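Local atomic coordinates of phosphatidylserine synthase (Haemophilus influenzae, PDB entry 3HSI), a protein that belongs to the phospholipase D superfamily of proteins and is built around two mixed beta-sheets. Residues Tyr170-Tyr175 / Gln412-Gln417. Numbering follows the deposited sequence.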
ATOM      1  N   TYR C 170     -28.672  -7.133  14.556  1.00 19.33           N
ATOM      2  CA  TYR C 170     -27.566  -8.042  14.382  1.00 18.80           C
ATOM      3  C   TYR C 170     -26.827  -7.762  13.070  1.00 18.90           C
ATOM      4  O   TYR C 170     -27.314  -7.044  12.160  1.00 17.88           O
ATOM      5  CB  TYR C 170     -28.000  -9.529  14.486  1.00 18.72           C
ATOM      6  CG  TYR C 170     -28.880  -9.945  13.348  1.00 19.20           C
ATOM      7  CD1 TYR C 170     -28.329 -10.563  12.215  1.00 17.22           C
ATOM      8  CD2 TYR C 170     -30.277  -9.693  13.376  1.00 18.60           C
ATOM      9  CE1 TYR C 170     -29.129 -10.926  11.131  1.00 17.07           C
ATOM     10  CE2 TYR C 170     -31.088 -10.072  12.304  1.00 17.46           C
ATOM     11  CZ  TYR C 170     -30.496 -10.688  11.174  1.00 18.98           C
ATOM     12  OH  TYR C 170     -31.256 -11.058  10.083  1.00 16.32           O
ATOM     13  N   ARG C 171     -25.623  -8.317  13.032  1.00 18.73           N
ATOM     14  CA  ARG C 171     -24.720  -8.292  11.902  1.00 19.70           C
ATOM     15  C   ARG C 171     -24.456  -9.772  11.595  1.00 19.53           C
ATOM     16  O   ARG C 171     -23.907 -10.502  12.442  1.00 19.20           O
ATOM     17  CB  ARG C 171     -23.431  -7.568  12.303  1.00 19.57           C
ATOM     18  CG  ARG C 171     -22.437  -7.341  11.182  1.00 21.70           C
ATOM     19  CD  ARG C 171     -21.531  -6.219  11.546  1.00 25.74           C
ATOM     20  NE  ARG C 171     -20.458  -6.031  10.581  1.00 31.96           N
ATOM     21  CZ  ARG C 171     -20.640  -5.498   9.373  1.00 34.97           C
ATOM     22  NH1 ARG C 171     -21.860  -5.123   8.987  1.00 36.60           N
ATOM     23  NH2 ARG C 171     -19.607  -5.314   8.554  1.00 35.49           N
ATOM     24  N   TYR C 172     -24.885 -10.201  10.408  1.00 20.61           N
ATOM     25  CA  TYR C 172     -24.948 -11.620  10.009  1.00 21.46           C
ATOM     26  C   TYR C 172     -23.580 -12.127   9.596  1.00 22.49           C
ATOM     27  O   TYR C 172     -22.875 -11.486   8.799  1.00 22.64           O
ATOM     28  CB  TYR C 172     -25.948 -11.783   8.863  1.00 21.60           C
ATOM     29  CG  TYR C 172     -26.508 -13.177   8.589  1.00 22.71           C
ATOM     30  CD1 TYR C 172     -26.684 -14.121   9.614  1.00 22.45           C
ATOM     31  CD2 TYR C 172     -26.923 -13.525   7.291  1.00 22.13           C
ATOM     32  CE1 TYR C 172     -27.234 -15.389   9.352  1.00 22.50           C
ATOM     33  CE2 TYR C 172     -27.472 -14.773   7.011  1.00 23.52           C
ATOM     34  CZ  TYR C 172     -27.631 -15.701   8.049  1.00 23.88           C
ATOM     35  OH  TYR C 172     -28.185 -16.919   7.765  1.00 21.77           O
ATOM     36  N   ASP C 173     -23.171 -13.249  10.179  1.00 22.63           N
ATOM     37  CA  ASP C 173     -21.948 -13.896   9.747  1.00 23.87           C
ATOM     38  C   ASP C 173     -22.218 -15.408   9.636  1.00 24.71           C
ATOM     39  O   ASP C 173     -23.391 -15.870   9.761  1.00 23.58           O
ATOM     40  CB  ASP C 173     -20.790 -13.563  10.736  1.00 24.61           C
ATOM     41  CG  ASP C 173     -19.420 -13.447  10.046  1.00 27.18           C
ATOM     42  OD1 ASP C 173     -18.944 -14.462   9.523  1.00 31.36           O
ATOM     43  OD2 ASP C 173     -18.806 -12.357  10.026  1.00 28.62           O
ATOM     44  N   ARG C 174     -21.151 -16.178   9.396  1.00 24.37           N
ATOM     45  CA  ARG C 174     -21.236 -17.631   9.428  1.00 24.72           C
ATOM     46  C   ARG C 174     -20.447 -18.170  10.590  1.00 24.30           C
ATOM     47  O   ARG C 174     -19.496 -17.548  11.013  1.00 23.64           O
ATOM     48  CB  ARG C 174     -20.678 -18.227   8.150  1.00 25.46           C
ATOM     49  CG  ARG C 174     -21.585 -18.081   6.982  1.00 27.76           C
ATOM     50  CD  ARG C 174     -20.875 -18.553   5.743  1.00 29.61           C
ATOM     51  NE  ARG C 174     -20.757 -20.006   5.685  1.00 28.76           N
ATOM     52  CZ  ARG C 174     -19.793 -20.652   5.032  1.00 29.12           C
ATOM     53  NH1 ARG C 174     -18.840 -19.981   4.399  1.00 31.10           N
ATOM     54  NH2 ARG C 174     -19.800 -21.972   4.982  1.00 30.61           N
ATOM     55  N   TYR C 175     -20.853 -19.325  11.125  1.00 23.67           N
ATOM     56  CA  TYR C 175     -20.236 -19.836  12.350  1.00 23.10           C
ATOM     57  C   TYR C 175     -20.114 -21.336  12.246  1.00 23.27           C
ATOM     58  O   TYR C 175     -21.113 -22.027  12.020  1.00 22.15           O
ATOM     59  CB  TYR C 175     -21.092 -19.471  13.596  1.00 23.68           C
ATOM     60  CG  TYR C 175     -21.811 -18.145  13.442  1.00 21.62           C
ATOM     61  CD1 TYR C 175     -21.214 -16.951  13.835  1.00 20.97           C
ATOM     62  CD2 TYR C 175     -23.061 -18.083  12.837  1.00 22.30           C
ATOM     63  CE1 TYR C 175     -21.871 -15.739  13.687  1.00 21.19           C
ATOM     64  CE2 TYR C 175     -23.721 -16.869  12.662  1.00 20.00           C
ATOM     65  CZ  TYR C 175     -23.123 -15.706  13.074  1.00 20.83           C
ATOM     66  OH  TYR C 175     -23.788 -14.520  12.865  1.00 19.87           O
ATOM     67  N   GLN C 412     -26.792 -23.006   3.587  1.00 23.23           N
ATOM     68  CA  GLN C 412     -26.951 -22.100   2.428  1.00 24.02           C
ATOM     69  C   GLN C 412     -28.420 -21.631   2.278  1.00 24.20           C
ATOM     70  O   GLN C 412     -28.663 -20.502   1.884  1.00 23.39           O
ATOM     71  CB  GLN C 412     -26.478 -22.769   1.140  1.00 23.51           C
ATOM     72  CG  GLN C 412     -24.965 -22.703   0.879  1.00 25.81           C
ATOM     73  CD  GLN C 412     -24.569 -23.557  -0.351  1.00 26.85           C
ATOM     74  OE1 GLN C 412     -25.381 -24.288  -0.871  1.00 30.64           O
ATOM     75  NE2 GLN C 412     -23.326 -23.481  -0.775  1.00 28.29           N
ATOM     76  N   ASN C 413     -29.381 -22.513   2.590  1.00 23.98           N
ATOM     77  CA  ASN C 413     -30.797 -22.157   2.532  1.00 24.55           C
ATOM     78  C   ASN C 413     -31.199 -21.170   3.618  1.00 24.21           C
ATOM     79  O   ASN C 413     -32.057 -20.332   3.387  1.00 24.43           O
ATOM     80  CB  ASN C 413     -31.705 -23.395   2.579  1.00 25.01           C
ATOM     81  CG  ASN C 413     -31.784 -24.106   1.227  1.00 28.27           C
ATOM     82  OD1 ASN C 413     -31.561 -23.484   0.180  1.00 33.36           O
ATOM     83  ND2 ASN C 413     -32.057 -25.408   1.243  1.00 28.00           N
ATOM     84  N   GLN C 414     -30.597 -21.294   4.807  1.00 23.66           N
ATOM     85  CA  GLN C 414     -30.774 -20.292   5.847  1.00 22.54           C
ATOM     86  C   GLN C 414     -30.242 -18.945   5.353  1.00 22.17           C
ATOM     87  O   GLN C 414     -30.920 -17.913   5.467  1.00 21.34           O
ATOM     88  CB  GLN C 414     -30.086 -20.684   7.143  1.00 21.94           C
ATOM     89  CG  GLN C 414     -30.411 -19.729   8.290  1.00 21.68           C
ATOM     90  CD  GLN C 414     -31.928 -19.480   8.444  1.00 25.38           C
ATOM     91  OE1 GLN C 414     -32.690 -20.375   8.791  1.00 23.18           O
ATOM     92  NE2 GLN C 414     -32.356 -18.255   8.178  1.00 28.26           N
ATOM     93  N   ILE C 415     -29.040 -18.971   4.800  1.00 21.71           N
ATOM     94  CA  ILE C 415     -28.435 -17.760   4.262  1.00 21.57           C
ATOM     95  C   ILE C 415     -29.341 -17.061   3.246  1.00 22.21           C
ATOM     96  O   ILE C 415     -29.546 -15.845   3.344  1.00 21.96           O
ATOM     97  CB  ILE C 415     -27.034 -18.020   3.686  1.00 21.73           C
ATOM     98  CG1 ILE C 415     -26.051 -18.251   4.822  1.00 20.92           C
ATOM     99  CG2 ILE C 415     -26.534 -16.805   2.863  1.00 21.47           C
ATOM    100  CD1 ILE C 415     -24.781 -18.970   4.394  1.00 22.17           C
ATOM    101  N   ARG C 416     -29.943 -17.834   2.331  1.00 21.73           N
ATOM    102  CA  ARG C 416     -30.759 -17.282   1.247  1.00 21.21           C
ATOM    103  C   ARG C 416     -32.109 -16.722   1.691  1.00 21.69           C
ATOM    104  O   ARG C 416     -32.790 -16.060   0.884  1.00 20.66           O
ATOM    105  CB  ARG C 416     -30.993 -18.361   0.194  1.00 21.65           C
ATOM    106  CG  ARG C 416     -29.726 -18.696  -0.599  1.00 21.31           C
ATOM    107  CD  ARG C 416     -30.034 -19.738  -1.655  1.00 24.94           C
ATOM    108  NE  ARG C 416     -28.834 -20.175  -2.354  1.00 27.77           N
ATOM    109  CZ  ARG C 416     -28.383 -21.432  -2.379  1.00 29.45           C
ATOM    110  NH1 ARG C 416     -29.022 -22.400  -1.716  1.00 26.09           N
ATOM    111  NH2 ARG C 416     -27.260 -21.712  -3.042  1.00 27.23           N
ATOM    112  N   GLN C 417     -32.497 -16.989   2.956  1.00 20.67           N
ATOM    113  CA  GLN C 417     -33.844 -16.632   3.437  1.00 20.66           C
ATOM    114  C   GLN C 417     -34.175 -15.162   3.258  1.00 20.52           C
ATOM    115  O   GLN C 417     -35.270 -14.840   2.811  1.00 21.00           O
ATOM    116  CB  GLN C 417     -34.099 -17.016   4.908  1.00 19.88           C
ATOM    117  CG  GLN C 417     -34.238 -18.516   5.181  1.00 19.76           C
ATOM    118  CD  GLN C 417     -35.454 -19.116   4.477  1.00 22.39           C
ATOM    119  OE1 GLN C 417     -36.446 -18.428   4.212  1.00 20.49           O
ATOM    120  NE2 GLN C 417     -35.360 -20.396   4.130  1.00 23.56           N
TER
HETATM  121  O   HOH W   1     -31.132 -16.125   7.716  1.00 17.87           O
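With CG anti to the backbone N (chi1 -161°), the Tyr172 ring runs from strand 171-179 to Ile415 and Gln414 of helix 405-415. Ile415 carries CG1 beside its own backbone N (chi1 -73°), and CD1 continues toward Arg174. Tyr172 OH lies 3.6 Å from Ile415 CA, which sits at the ring edge near the ring plane. The same OH is 3.6 Å from Gln414 CG. Tyr172 CE2 adds a looser apolar contact with Ile415 CG1, at 4.3 Å. The Gln414 amide plane stands 82° from the ring; it is Gln414 CG, not the amide, that touches the phenol. One water lies 3.1 Å from Tyr172 OH, within hydrogen-bonding distance. This water donates to Gln414 O at 2.9 Å. The water is also 2.5 Å from Gln414 NE2, too short to trust, so that link is doubtful. Arg174 crosses Ile415 at about a right angle, with Arg174 CD 4.2 Å from Ile415 CD1. The Arg174 guanidinium forms a salt bridge with Glu411, one turn before Ile415 on helix 405-415. Leu365 touches both Arg174 and Ile415. The contact thus joins the two sheet regions of the chain, as the strand belongs to one sheet and the helix packs beside the other. Its chemistry is mixed: the direct contacts are van der Waals, while the water links the phenol to Gln414 O and perhaps to the side-chain amide.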